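PDB 3S30: putative carbohydrate metabolism domain-containing protein from Bacteroides vulgatus, which is of unknown function but, as a putative glycoside hydrolase with a galactose-binding-domain-like fold, probably takes part in carbohydrate recognition or breakdown. Local coordinates for residues A[97-102]-A[212-216]; A[103-109]-A[121-125]; A[136-141]-A[152-156]; A[140-144]-A[172-178]; A[209-213]-A[249-255]. The contacts are given in a common frame with arbitrary orientation. Residue numbers count along the deposited sequence, not the author numbering.

From the N terminus, contact 1 closes the longest of these loops, joining the entry loop 97-102 to the end of strand 208-213; contacts 2, 3 and 4 all nest inside it. Contact 2 closes first, around hairpin 108-114/117-124 beside the sodium site, and Pro101 of contact 1 packs on its Glu124. Contact 3 ties helix 138-142 to the start of strand 155-158. Contact 4 starts from the same helix, sharing Gly140 and Phe141, and closes a longer loop on the end of strand 166-173. Contact 5 begins where contact 1 ends, sharing Thr212 and Thr213, and joins that strand to strand 247-254.

Contact 1 of 5, residues A[97-102]-A[212-216]; sequences TKSIPT and TTFYY
A water-bridged meeting of an entry loop with the end of a β-strand joins two parts of this galactose-binding-domain-like fold: the irregular segment 97-102, which leads into strand 103-104, runs at 86° to segment 212-216, where strand 208-213 gives way to loop. Lys98 to Pro101 are extended, whereas Thr102 bends (phi/psi -111°/-4°). The CA atoms come closest at Ser99 and Phe214, 6.6 Å, and no direct hydrogen bond spans the gap. Along the second segment, extended Thr212 (chi1 t) places CG2 3.6 Å from CD1 of Ile100, whose p,t rotamer sends CD1 to this strand end. Thr213 contributes its carbonyl: one water donates to Thr213 O (2.7 Å) and accepts from Ile100 N (2.8 Å). Phe214 (chi1 t) is buried, its ring edge meeting Ile100 CG1 at CE1 (3.9 Å) and Thr102 CG2 at CZ (4.0 Å), while Leu347 and Cys349 of strand 339-349 also touch the ring. At Tyr215 the backbone turns (-97°/-3°); its N donates a hydrogen bond to a second water (2.9 Å), which donates to Ser99 OG (2.8 Å), and its m rotamer brings OH to 3.5 Å from Thr97 CG2. Tyr216, also m, offers its ring edge, CE2, to Ser99 OG at 3.5 Å; that hydroxyl, in the t rotamer, donates to Ile100 O at 2.6 Å.

Contact 2 of 5, residues A[103-109]-A[121-125]; sequences VFNFENV and VLYEA. With NA (sodium ion), chain C.
A buried carboxylate, Glu124, reaches from a strand into the turn that holds a sodium ion and is met there by two direct hydrogen bonds from one residue: Asn105 N donates to Glu124 OE1 (3.0 Å, 175°) and Asn105 ND2 to Glu124 OE2 (2.8 Å). The t,p rotamer of Glu124 makes this reach possible, with Asn105 in m. Segment 103-109 leaves strand 103-104, turns through Phe106 in the left-handed region (60°/34°) and becomes extended again at Asn108, entering the β-hairpin 108-114/117-124. There it runs antiparallel to 121-125: Val109 and Leu122 form a non-hydrogen-bonded pair, CA atoms 4.4 Å apart, and Val109 CG1 lies 3.7 Å from Leu122 CG. Beyond it the pairing loosens, Tyr123 N making only a weak bond to Asn108 O (3.4 Å). Tyr123 (chi1 p) lays its ring face on Asn108 CB, a CH-pi contact of 3.8 Å to the centroid, and Phe106 CD1 meets Leu122 CD2 at 4.1 Å. Water fills the widening gap: one molecule links Phe106 N (3.1 Å) to Glu124 OE1 (2.8 Å), another joins Val103 O (3.2 Å) and Glu124 OE2 (2.9 Å). Sodium is bound by Asn105 O (2.3 Å) and Glu107 OE2 (2.9 Å), with Asn165 and Asp343 completing the site. Since Asn105 O binds the metal while its N and ND2 donate to Glu124, this carboxylate probably steadies the ion-binding turn from the second shell.

Contact 3 of 5, residues A[136-141]-A[152-156]; sequences SGNQGF and DFPTS
Segment 136-141 is an extended residue, Ser136, followed by the first turn of a short helix: Gly137 occupies the N-cap position, its O accepts from Phe141 N at 3.1 Å, and Ser136 OG accepts from Asn138 N at 3.1 Å in an ST turn. Segment 152-156 leaves a 3-10 turn at Asp152, extends at Phe153 (-75°/160°), kinks at Pro154 (-64°/-29°) and enters a strand at Thr155. The CA atoms are nearest at Asn138 and Phe153, 6.4 Å. Asn138 (chi1 -89°, chi2 -9°) uses both ends of its amide on one residue's backbone: OD1 accepts from Thr155 N (3.2 Å), and ND2 donates to Thr155 O (2.8 Å, 175°). ND2 also bonds Tyr120 O, so strand 117-124 is held too. A water donates to Asn138 OD1 and Thr155 OG1, 2.8 Å each; Thr155 (m) also bonds Asn189 O through that hydroxyl. One helical turn on, Phe141 (t) points its ring edge at the face of Phe153 (m), a T-shaped pair with centroids 5.3 Å apart and planes at 68°. The Phe141 face receives Pro154 CD, a CH-pi contact 3.9 Å from the centroid, while Asn138 O lies 3.1 Å from Phe153 CE2 at that ring's edge. Here a short connecting helix is docked, by an asparagine imitating a backbone partner and by an aromatic pair, onto the start of strand 155-158 in the galactose-binding-domain-like β-fold.

Contact 4 of 5, residues A[140-144]-A[172-178]; sequences GFALT and RKTGSLG
Thr144 and Phe141, on and beside the short helix 138-142, supply most of the surface that segment 140-144 buries on 172-178. Thr144 takes the p rotamer: its OG1 donates to Phe141 O three residues back (2.9 Å) and accepts a weak bond from Gly175 N (3.4 Å, 168°), while CG2 packs on Thr174 CG2 at 3.6 Å and on Gly178 CA at 4.0 Å. The backbones are nearest here, CA of Thr144 to CA of Gly175 being 5.0 Å, and Thr144 O lies 3.3 Å from Gly175 CA. A CB at Gly175 would collide with that carbonyl, so the missing side chain permits the approach. The contact sets the region of this helix against a strand-to-helix corner of the galactose-binding-domain-like fold: strand 166-173 ends at Lys173, the chain stays extended through Thr174 and Gly175 (psi 163° and 160°), and helix 176-180 follows, with Gly178 N bonded to Gly175 O at 2.7 Å. Phe141 (chi1 t, chi2 78°) reaches back along this corner. Its CE1 lies 3.5 Å from Arg172 CB, 4.1 Å from Thr174 CG2 and 3.7 Å from Lys173 O, the last at the ring edge; Phe153 and Pro154 also pack on this ring. The hydroxyl of Thr174 (p) is hydrogen-bonded to Met183 O, beyond helix 176-180, and the more exposed Leu177 brings CD2 to 4.3 Å from Leu143 O.

Contact 5 of 5, residues A[209-213]-A[249-255]; sequences KFGTT and YALFYEK
Tyr253 adopts the p rotamer (chi1 61°, chi2 86°), which raises its ring from strand 247-254 so that OH donates to Phe210 O at 2.7 Å; the same hydroxyl is also hydrogen-bonded to Asn318. Phe210 (m, chi2 -41°) points toward strand 247-254 at Leu251 and Tyr249, with CD2 4.1 Å from CD1 of Leu251 (m,t) and CE2 3.3 Å from OH of Tyr249. Tyr249, like Tyr253, is p (67°), and it meets Phe210 with its ring edge. The two segments run 56° apart, with CA atoms 7.8 Å apart at Gly211 and Leu251, and meet through side chains, without backbone pairing: in this antiparallel β-fold of galactose-binding-domain type, strands 208-213 and 247-254 each pair with strand 317-324. Strand 208-213 is interrupted at Gly211, whose phi/psi of 143°/146° suit glycine; its CA sits 3.5 Å from Tyr253 OH, and a CB would run into that oxygen. At the far end Lys255, in an m,t,m,t conformation, folds its chain up to bring NZ 2.8 Å from OG1 of Thr213 (m), while NZ is hydrogen-bonded to Asn318 OD1 and Gly315 O.

Contact 1 of 5, residues A[97-102]-A[212-216]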
# COMPACT_ATOMS: atom_id res chain seq x y z
N THR A 97 21.34 5.19 -13.90
CA THR A 97 19.89 4.93 -13.69
C THR A 97 19.59 3.44 -13.66
O THR A 97 19.58 2.78 -14.70
CB THR A 97 19.03 5.57 -14.81
OG1 THR A 97 19.29 4.92 -16.06
CG2 THR A 97 19.32 7.06 -14.94
N LYS A 98 19.35 2.91 -12.47
CA LYS A 98 18.88 1.53 -12.31
C LYS A 98 17.39 1.51 -11.97
O LYS A 98 16.91 2.32 -11.17
CB LYS A 98 19.67 0.79 -11.22
CG LYS A 98 21.08 0.40 -11.64
CD LYS A 98 21.78 -0.39 -10.53
CE LYS A 98 23.23 -0.70 -10.87
NZ LYS A 98 23.91 -1.39 -9.74
N SER A 99 16.66 0.60 -12.60
CA SER A 99 15.25 0.39 -12.31
C SER A 99 15.09 -0.40 -11.03
O SER A 99 15.93 -1.24 -10.71
CB SER A 99 14.55 -0.35 -13.46
OG SER A 99 13.19 -0.67 -13.14
N ILE A 100 14.02 -0.12 -10.29
CA ILE A 100 13.54 -1.06 -9.27
C ILE A 100 13.08 -2.35 -9.96
O ILE A 100 12.85 -2.35 -11.17
CB ILE A 100 12.36 -0.47 -8.44
CG1 ILE A 100 11.18 -0.07 -9.35
CG2 ILE A 100 12.84 0.72 -7.57
CD1 ILE A 100 9.95 0.37 -8.59
N PRO A 101 12.96 -3.45 -9.20
CA PRO A 101 12.36 -4.64 -9.79
C PRO A 101 10.90 -4.42 -10.14
O PRO A 101 10.25 -3.53 -9.57
CB PRO A 101 12.48 -5.70 -8.68
CG PRO A 101 13.49 -5.18 -7.75
CD PRO A 101 13.41 -3.70 -7.82
N THR A 102 10.40 -5.21 -11.09
CA THR A 102 8.99 -5.15 -11.49
C THR A 102 8.20 -6.38 -11.07
O THR A 102 6.98 -6.43 -11.27
CB THR A 102 8.86 -4.92 -13.00
OG1 THR A 102 9.54 -5.97 -13.72
CG2 THR A 102 9.44 -3.54 -13.37
N THR A 212 7.92 6.27 -6.45
CA THR A 212 9.37 6.13 -6.60
C THR A 212 9.70 6.29 -8.07
O THR A 212 8.88 5.96 -8.94
CB THR A 212 9.90 4.79 -6.07
OG1 THR A 212 11.29 4.92 -5.71
CG2 THR A 212 9.74 3.69 -7.09
N THR A 213 10.90 6.77 -8.35
CA THR A 213 11.31 7.07 -9.71
C THR A 213 11.25 5.81 -10.58
O THR A 213 11.74 4.74 -10.20
CB THR A 213 12.70 7.72 -9.71
OG1 THR A 213 12.64 8.95 -8.96
CG2 THR A 213 13.17 8.00 -11.14
N PHE A 214 10.60 5.95 -11.74
CA PHE A 214 10.32 4.83 -12.62
C PHE A 214 10.56 5.25 -14.08
O PHE A 214 10.05 6.28 -14.52
CB PHE A 214 8.87 4.36 -12.40
CG PHE A 214 8.63 2.94 -12.81
CD1 PHE A 214 9.26 1.89 -12.14
CD2 PHE A 214 7.76 2.64 -13.84
CE1 PHE A 214 9.05 0.58 -12.52
CE2 PHE A 214 7.53 1.32 -14.22
CZ PHE A 214 8.18 0.29 -13.55
N TYR A 215 11.33 4.45 -14.81
CA TYR A 215 11.77 4.78 -16.19
C TYR A 215 10.90 4.13 -17.27
O TYR A 215 11.12 4.37 -18.45
CB TYR A 215 13.23 4.36 -16.39
CG TYR A 215 14.15 5.07 -15.44
CD1 TYR A 215 14.61 6.35 -15.71
CD2 TYR A 215 14.50 4.50 -14.23
CE1 TYR A 215 15.41 7.02 -14.82
CE2 TYR A 215 15.31 5.16 -13.33
CZ TYR A 215 15.76 6.43 -13.64
OH TYR A 215 16.57 7.10 -12.75
N TYR A 216 9.93 3.32 -16.88
CA TYR A 216 9.08 2.64 -17.85
C TYR A 216 7.65 3.15 -17.81
O TYR A 216 7.25 3.86 -16.89
CB TYR A 216 9.13 1.13 -17.62
CG TYR A 216 10.53 0.58 -17.67
CD1 TYR A 216 11.26 0.61 -18.85
CD2 TYR A 216 11.15 0.07 -16.53
CE1 TYR A 216 12.56 0.13 -18.91
CE2 TYR A 216 12.45 -0.42 -16.58
CZ TYR A 216 13.15 -0.38 -17.77
OH TYR A 216 14.44 -0.86 -17.83
O HOH W 1 12.41 1.84 -13.98
O HOH W 2 13.32 2.58 -10.67

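Contact 2 of 5, residues A[103-109]-A[121-125]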
# COMPACT_ATOMS: atom_id res chain seq x y z
N VAL A 103 8.89 -7.35 -10.48
CA VAL A 103 8.29 -8.58 -9.97
C VAL A 103 8.46 -8.57 -8.45
O VAL A 103 9.57 -8.34 -7.96
CB VAL A 103 8.97 -9.85 -10.59
CG1 VAL A 103 8.38 -11.12 -10.03
CG2 VAL A 103 8.83 -9.85 -12.10
N PHE A 104 7.38 -8.79 -7.71
CA PHE A 104 7.41 -8.68 -6.25
C PHE A 104 6.95 -9.99 -5.62
O PHE A 104 5.84 -10.49 -5.91
CB PHE A 104 6.57 -7.47 -5.76
CG PHE A 104 6.82 -6.20 -6.55
CD1 PHE A 104 8.04 -5.54 -6.47
CD2 PHE A 104 5.85 -5.69 -7.41
CE1 PHE A 104 8.30 -4.38 -7.21
CE2 PHE A 104 6.09 -4.52 -8.16
CZ PHE A 104 7.32 -3.87 -8.06
N ASN A 105 7.82 -10.55 -4.78
CA ASN A 105 7.64 -11.88 -4.22
C ASN A 105 7.27 -11.91 -2.75
O ASN A 105 6.75 -12.91 -2.26
CB ASN A 105 8.92 -12.70 -4.42
CG ASN A 105 9.26 -12.90 -5.88
OD1 ASN A 105 8.59 -13.66 -6.59
ND2 ASN A 105 10.29 -12.20 -6.36
N PHE A 106 7.53 -10.82 -2.03
CA PHE A 106 7.21 -10.73 -0.60
C PHE A 106 7.93 -11.79 0.26
O PHE A 106 7.38 -12.28 1.25
CB PHE A 106 5.69 -10.80 -0.40
CG PHE A 106 4.92 -9.93 -1.35
CD1 PHE A 106 4.89 -8.55 -1.19
CD2 PHE A 106 4.24 -10.49 -2.44
CE1 PHE A 106 4.20 -7.74 -2.08
CE2 PHE A 106 3.54 -9.68 -3.33
CZ PHE A 106 3.51 -8.30 -3.14
N GLU A 107 9.16 -12.14 -0.13
CA GLU A 107 9.95 -13.18 0.57
C GLU A 107 10.76 -12.63 1.72
O GLU A 107 11.06 -13.35 2.67
CB GLU A 107 10.95 -13.89 -0.37
CG GLU A 107 10.33 -14.65 -1.54
CD GLU A 107 9.37 -15.77 -1.12
OE1 GLU A 107 9.41 -16.25 0.04
OE2 GLU A 107 8.57 -16.19 -1.98
N ASN A 108 11.15 -11.37 1.60
CA ASN A 108 12.23 -10.79 2.37
C ASN A 108 11.71 -9.74 3.33
O ASN A 108 10.90 -8.89 2.95
CB ASN A 108 13.25 -10.13 1.43
CG ASN A 108 13.81 -11.09 0.37
OD1 ASN A 108 13.62 -10.89 -0.84
ND2 ASN A 108 14.55 -12.10 0.82
N VAL A 109 12.20 -9.80 4.56
CA VAL A 109 11.93 -8.77 5.55
C VAL A 109 13.18 -8.49 6.36
O VAL A 109 14.05 -9.36 6.48
CB VAL A 109 10.77 -9.15 6.52
CG1 VAL A 109 9.43 -9.20 5.78
CG2 VAL A 109 11.07 -10.46 7.23
N VAL A 121 10.03 -4.50 7.68
CA VAL A 121 10.06 -3.71 6.45
C VAL A 121 10.37 -4.71 5.34
O VAL A 121 11.36 -5.44 5.42
CB VAL A 121 11.15 -2.58 6.47
CG1 VAL A 121 11.08 -1.75 5.20
CG2 VAL A 121 10.98 -1.67 7.70
N LEU A 122 9.50 -4.78 4.34
CA LEU A 122 9.67 -5.73 3.25
C LEU A 122 10.50 -5.05 2.17
O LEU A 122 10.36 -3.85 1.93
CB LEU A 122 8.33 -6.19 2.66
CG LEU A 122 7.42 -7.14 3.45
CD1 LEU A 122 6.83 -6.45 4.65
CD2 LEU A 122 6.30 -7.67 2.55
N TYR A 123 11.36 -5.83 1.52
CA TYR A 123 12.14 -5.34 0.40
C TYR A 123 12.26 -6.38 -0.72
O TYR A 123 12.09 -7.57 -0.49
CB TYR A 123 13.52 -4.89 0.87
CG TYR A 123 14.36 -5.96 1.51
CD1 TYR A 123 14.26 -6.24 2.87
CD2 TYR A 123 15.29 -6.69 0.76
CE1 TYR A 123 15.04 -7.22 3.47
CE2 TYR A 123 16.09 -7.68 1.35
CZ TYR A 123 15.96 -7.93 2.70
OH TYR A 123 16.74 -8.89 3.30
N GLU A 124 12.57 -5.90 -1.92
CA GLU A 124 12.78 -6.76 -3.09
C GLU A 124 14.09 -6.37 -3.77
O GLU A 124 14.23 -5.24 -4.23
CB GLU A 124 11.61 -6.59 -4.07
CG GLU A 124 11.59 -7.61 -5.23
CD GLU A 124 11.16 -9.01 -4.80
OE1 GLU A 124 10.31 -9.12 -3.89
OE2 GLU A 124 11.67 -9.99 -5.38
N ALA A 125 15.03 -7.31 -3.83
CA ALA A 125 16.33 -7.09 -4.48
C ALA A 125 16.50 -8.07 -5.63
O ALA A 125 16.23 -9.26 -5.47
CB ALA A 125 17.47 -7.27 -3.47
NA NA C . 5.99 -15.08 -2.64
O HOH W 3 12.45 -9.68 -8.13
O HOH W 4 8.52 -7.89 -2.10
O HOH W 5 10.91 -10.84 -1.99
O HOH W 6 9.81 -8.85 0.21

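Contact 3 of 5, residues A[136-141]-A[152-156]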
# COMPACT_ATOMS: atom_id res chain seq x y z
N SER A 136 4.89 1.13 4.64
CA SER A 136 3.60 0.76 5.21
C SER A 136 3.38 1.69 6.39
O SER A 136 4.25 2.50 6.71
CB SER A 136 3.62 -0.69 5.70
OG SER A 136 4.32 -0.82 6.94
N GLY A 137 2.25 1.55 7.08
CA GLY A 137 1.98 2.36 8.25
C GLY A 137 2.47 1.74 9.55
O GLY A 137 1.97 2.10 10.61
N ASN A 138 3.42 0.81 9.48
CA ASN A 138 3.85 0.03 10.65
C ASN A 138 4.47 0.92 11.72
O ASN A 138 4.24 0.68 12.90
CB ASN A 138 4.84 -1.08 10.29
CG ASN A 138 4.15 -2.40 9.91
OD1 ASN A 138 2.95 -2.56 10.08
ND2 ASN A 138 4.94 -3.36 9.43
N GLN A 139 5.24 1.93 11.32
CA GLN A 139 5.85 2.85 12.28
C GLN A 139 4.76 3.66 13.01
O GLN A 139 4.91 3.99 14.19
CB GLN A 139 6.85 3.79 11.61
CG GLN A 139 7.79 4.48 12.62
CD GLN A 139 8.72 5.52 12.00
OE1 GLN A 139 8.63 5.85 10.81
NE2 GLN A 139 9.63 6.05 12.82
N GLY A 140 3.68 3.98 12.30
CA GLY A 140 2.55 4.66 12.91
C GLY A 140 1.89 3.80 13.98
O GLY A 140 1.47 4.30 15.03
N PHE A 141 1.81 2.51 13.71
CA PHE A 141 1.21 1.56 14.63
C PHE A 141 2.09 1.40 15.89
O PHE A 141 1.59 1.24 17.01
CB PHE A 141 0.98 0.20 13.95
CG PHE A 141 0.14 -0.75 14.76
CD1 PHE A 141 -1.23 -0.60 14.81
CD2 PHE A 141 0.72 -1.79 15.46
CE1 PHE A 141 -2.01 -1.48 15.56
CE2 PHE A 141 -0.05 -2.66 16.20
CZ PHE A 141 -1.41 -2.51 16.25
N ASP A 152 2.32 -8.99 15.17
CA ASP A 152 1.21 -8.19 15.67
C ASP A 152 0.89 -7.01 14.77
O ASP A 152 -0.17 -6.43 14.91
CB ASP A 152 1.49 -7.66 17.08
CG ASP A 152 1.88 -8.75 18.03
OD1 ASP A 152 1.21 -9.82 18.06
OD2 ASP A 152 2.88 -8.53 18.73
N PHE A 153 1.81 -6.63 13.89
CA PHE A 153 1.61 -5.40 13.08
C PHE A 153 0.59 -5.54 11.96
O PHE A 153 0.24 -6.65 11.56
CB PHE A 153 2.95 -4.86 12.55
CG PHE A 153 3.70 -4.06 13.57
CD1 PHE A 153 4.33 -4.69 14.63
CD2 PHE A 153 3.71 -2.66 13.52
CE1 PHE A 153 4.99 -3.96 15.60
CE2 PHE A 153 4.36 -1.93 14.48
CZ PHE A 153 5.01 -2.58 15.52
N PRO A 154 0.07 -4.40 11.47
CA PRO A 154 -0.89 -4.49 10.37
C PRO A 154 -0.28 -5.06 9.09
O PRO A 154 -0.98 -5.72 8.29
CB PRO A 154 -1.35 -3.03 10.17
CG PRO A 154 -0.96 -2.29 11.43
CD PRO A 154 0.20 -3.03 12.01
N THR A 155 1.02 -4.83 8.92
CA THR A 155 1.75 -5.26 7.75
C THR A 155 2.90 -6.19 8.12
O THR A 155 3.80 -5.83 8.88
CB THR A 155 2.27 -4.05 6.99
OG1 THR A 155 1.16 -3.21 6.66
CG2 THR A 155 3.00 -4.45 5.73
N SER A 156 2.86 -7.39 7.55
CA SER A 156 3.82 -8.45 7.80
C SER A 156 3.84 -9.39 6.60
O SER A 156 3.32 -9.03 5.52
CB SER A 156 3.44 -9.24 9.06
OG SER A 156 4.48 -10.11 9.47
O HOH W 7 1.09 -1.14 8.61

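Contact 4 of 5, residues A[140-144]-A[172-178]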
# COMPACT_ATOMS: atom_id res chain seq x y z
N GLY A 140 3.68 3.98 12.30
CA GLY A 140 2.55 4.66 12.91
C GLY A 140 1.89 3.80 13.98
O GLY A 140 1.47 4.30 15.03
N PHE A 141 1.81 2.51 13.71
CA PHE A 141 1.21 1.56 14.63
C PHE A 141 2.09 1.40 15.89
O PHE A 141 1.59 1.24 17.01
CB PHE A 141 0.98 0.20 13.95
CG PHE A 141 0.14 -0.75 14.76
CD1 PHE A 141 -1.23 -0.60 14.81
CD2 PHE A 141 0.72 -1.79 15.46
CE1 PHE A 141 -2.01 -1.48 15.56
CE2 PHE A 141 -0.05 -2.66 16.20
CZ PHE A 141 -1.41 -2.51 16.25
N ALA A 142 3.40 1.47 15.68
CA ALA A 142 4.38 1.46 16.77
C ALA A 142 4.17 2.57 17.84
O ALA A 142 4.56 2.39 19.00
CB ALA A 142 5.80 1.54 16.18
N LEU A 143 3.57 3.69 17.45
CA LEU A 143 3.25 4.78 18.41
C LEU A 143 2.10 4.46 19.37
O LEU A 143 2.05 5.04 20.45
CB LEU A 143 2.90 6.07 17.68
CG LEU A 143 3.96 6.76 16.80
CD1 LEU A 143 3.36 8.02 16.17
CD2 LEU A 143 5.23 7.11 17.57
N THR A 144 1.20 3.56 18.97
CA THR A 144 -0.06 3.32 19.70
C THR A 144 0.08 2.35 20.87
O THR A 144 -0.86 2.19 21.65
CB THR A 144 -1.22 2.78 18.77
OG1 THR A 144 -0.97 1.41 18.38
CG2 THR A 144 -1.40 3.66 17.53
N ARG A 172 -5.76 -3.64 12.02
CA ARG A 172 -5.60 -3.84 13.47
C ARG A 172 -6.36 -2.80 14.26
O ARG A 172 -6.45 -1.64 13.87
CB ARG A 172 -4.13 -3.74 13.89
CG ARG A 172 -3.18 -4.76 13.31
CD ARG A 172 -3.63 -6.18 13.52
NE ARG A 172 -2.56 -7.11 13.21
CZ ARG A 172 -2.60 -8.43 13.42
NH1 ARG A 172 -3.69 -9.01 13.90
NH2 ARG A 172 -1.55 -9.18 13.11
N LYS A 173 -6.89 -3.23 15.40
CA LYS A 173 -7.30 -2.30 16.45
C LYS A 173 -6.02 -1.74 17.07
O LYS A 173 -5.06 -2.47 17.31
CB LYS A 173 -8.11 -3.06 17.50
CG LYS A 173 -8.79 -2.19 18.54
CD LYS A 173 -9.48 -3.06 19.58
CE LYS A 173 -10.21 -2.20 20.62
NZ LYS A 173 -9.29 -1.59 21.61
N THR A 174 -5.99 -0.43 17.30
CA THR A 174 -4.84 0.20 17.94
C THR A 174 -4.84 0.01 19.46
O THR A 174 -5.85 -0.36 20.06
CB THR A 174 -4.79 1.69 17.64
OG1 THR A 174 -6.10 2.25 17.80
CG2 THR A 174 -4.28 1.92 16.22
N GLY A 175 -3.67 0.23 20.05
CA GLY A 175 -3.50 0.19 21.50
C GLY A 175 -4.09 1.42 22.14
O GLY A 175 -4.27 2.43 21.47
N SER A 176 -4.37 1.32 23.44
CA SER A 176 -5.02 2.38 24.23
C SER A 176 -4.94 3.79 23.66
O SER A 176 -5.95 4.48 23.52
CB SER A 176 -4.41 2.41 25.62
OG SER A 176 -3.04 2.73 25.54
N LEU A 177 -3.73 4.22 23.34
CA LEU A 177 -3.52 5.60 22.93
C LEU A 177 -4.14 5.93 21.57
O LEU A 177 -4.60 7.05 21.37
CB LEU A 177 -2.02 5.94 22.93
CG LEU A 177 -1.68 7.42 22.82
CD1 LEU A 177 -2.50 8.27 23.78
CD2 LEU A 177 -0.19 7.64 23.06
N GLY A 178 -4.15 4.97 20.66
CA GLY A 178 -4.68 5.17 19.31
C GLY A 178 -6.06 5.78 19.26
O GLY A 178 -6.27 6.76 18.55

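Contact 5 of 5, residues A[209-213]-A[249-255]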
# COMPACT_ATOMS: atom_id res chain seq x y z
N LYS A 209 3.07 8.49 1.78
CA LYS A 209 3.50 9.17 0.57
C LYS A 209 3.83 8.16 -0.52
O LYS A 209 4.52 7.16 -0.28
CB LYS A 209 4.67 10.11 0.89
CG LYS A 209 4.30 11.11 1.99
CD LYS A 209 4.78 12.50 1.73
CE LYS A 209 4.24 13.48 2.78
NZ LYS A 209 2.85 13.98 2.48
N PHE A 210 3.29 8.41 -1.70
CA PHE A 210 3.29 7.43 -2.78
C PHE A 210 4.19 7.86 -3.93
O PHE A 210 4.02 8.95 -4.49
CB PHE A 210 1.87 7.24 -3.32
CG PHE A 210 0.86 6.82 -2.30
CD1 PHE A 210 1.17 5.88 -1.31
CD2 PHE A 210 -0.43 7.33 -2.34
CE1 PHE A 210 0.21 5.48 -0.37
CE2 PHE A 210 -1.39 6.93 -1.41
CZ PHE A 210 -1.07 6.01 -0.43
N GLY A 211 5.14 7.00 -4.28
CA GLY A 211 5.92 7.18 -5.48
C GLY A 211 7.38 6.79 -5.35
O GLY A 211 7.99 6.94 -4.28
N THR A 212 7.92 6.27 -6.45
CA THR A 212 9.37 6.13 -6.60
C THR A 212 9.70 6.29 -8.07
O THR A 212 8.88 5.96 -8.94
CB THR A 212 9.90 4.79 -6.07
OG1 THR A 212 11.29 4.92 -5.71
CG2 THR A 212 9.74 3.69 -7.09
N THR A 213 10.90 6.77 -8.35
CA THR A 213 11.31 7.07 -9.71
C THR A 213 11.25 5.81 -10.58
O THR A 213 11.74 4.74 -10.20
CB THR A 213 12.70 7.72 -9.71
OG1 THR A 213 12.64 8.95 -8.96
CG2 THR A 213 13.17 8.00 -11.14
N TYR A 249 -4.48 -0.58 -5.96
CA TYR A 249 -4.30 0.30 -7.11
C TYR A 249 -2.82 0.68 -7.34
O TYR A 249 -1.95 0.39 -6.51
CB TYR A 249 -5.16 1.56 -6.98
CG TYR A 249 -4.77 2.50 -5.85
CD1 TYR A 249 -5.26 2.31 -4.57
CD2 TYR A 249 -3.95 3.60 -6.08
CE1 TYR A 249 -4.93 3.17 -3.54
CE2 TYR A 249 -3.60 4.47 -5.05
CZ TYR A 249 -4.10 4.24 -3.78
OH TYR A 249 -3.78 5.08 -2.73
N ALA A 250 -2.57 1.32 -8.47
CA ALA A 250 -1.23 1.77 -8.82
C ALA A 250 -1.33 3.11 -9.52
O ALA A 250 -2.31 3.38 -10.22
CB ALA A 250 -0.53 0.75 -9.71
N LEU A 251 -0.30 3.92 -9.34
CA LEU A 251 -0.27 5.27 -9.87
C LEU A 251 0.96 5.44 -10.76
O LEU A 251 2.00 4.85 -10.50
CB LEU A 251 -0.20 6.27 -8.71
CG LEU A 251 -1.29 6.17 -7.64
CD1 LEU A 251 -0.92 6.99 -6.41
CD2 LEU A 251 -2.63 6.62 -8.18
N PHE A 252 0.81 6.25 -11.80
CA PHE A 252 1.92 6.68 -12.64
C PHE A 252 1.74 8.16 -12.89
O PHE A 252 0.72 8.58 -13.45
CB PHE A 252 1.91 5.91 -13.97
CG PHE A 252 3.07 6.22 -14.87
CD1 PHE A 252 4.38 6.03 -14.44
CD2 PHE A 252 2.85 6.70 -16.16
CE1 PHE A 252 5.46 6.33 -15.27
CE2 PHE A 252 3.92 6.99 -17.01
CZ PHE A 252 5.22 6.81 -16.56
N TYR A 253 2.71 8.97 -12.48
CA TYR A 253 2.56 10.41 -12.63
C TYR A 253 3.84 11.15 -12.98
O TYR A 253 4.95 10.63 -12.86
CB TYR A 253 1.93 11.01 -11.37
CG TYR A 253 2.74 10.83 -10.10
CD1 TYR A 253 3.74 11.72 -9.75
CD2 TYR A 253 2.47 9.78 -9.23
CE1 TYR A 253 4.47 11.57 -8.59
CE2 TYR A 253 3.20 9.61 -8.07
CZ TYR A 253 4.19 10.51 -7.74
OH TYR A 253 4.91 10.34 -6.58
N GLU A 254 3.65 12.39 -13.42
CA GLU A 254 4.73 13.24 -13.85
C GLU A 254 5.10 14.14 -12.67
O GLU A 254 4.24 14.80 -12.11
CB GLU A 254 4.27 14.06 -15.04
CG GLU A 254 5.33 14.90 -15.69
CD GLU A 254 4.83 15.61 -16.94
OE1 GLU A 254 3.99 15.02 -17.67
OE2 GLU A 254 5.28 16.75 -17.19
N LYS A 255 6.38 14.16 -12.30
CA LYS A 255 6.85 15.05 -11.24
C LYS A 255 6.96 16.48 -11.74
O LYS A 255 7.16 16.72 -12.93
CB LYS A 255 8.20 14.57 -10.69
CG LYS A 255 8.07 13.35 -9.77
CD LYS A 255 9.40 12.90 -9.22
CE LYS A 255 10.21 12.11 -10.25
NZ LYS A 255 11.28 11.30 -9.61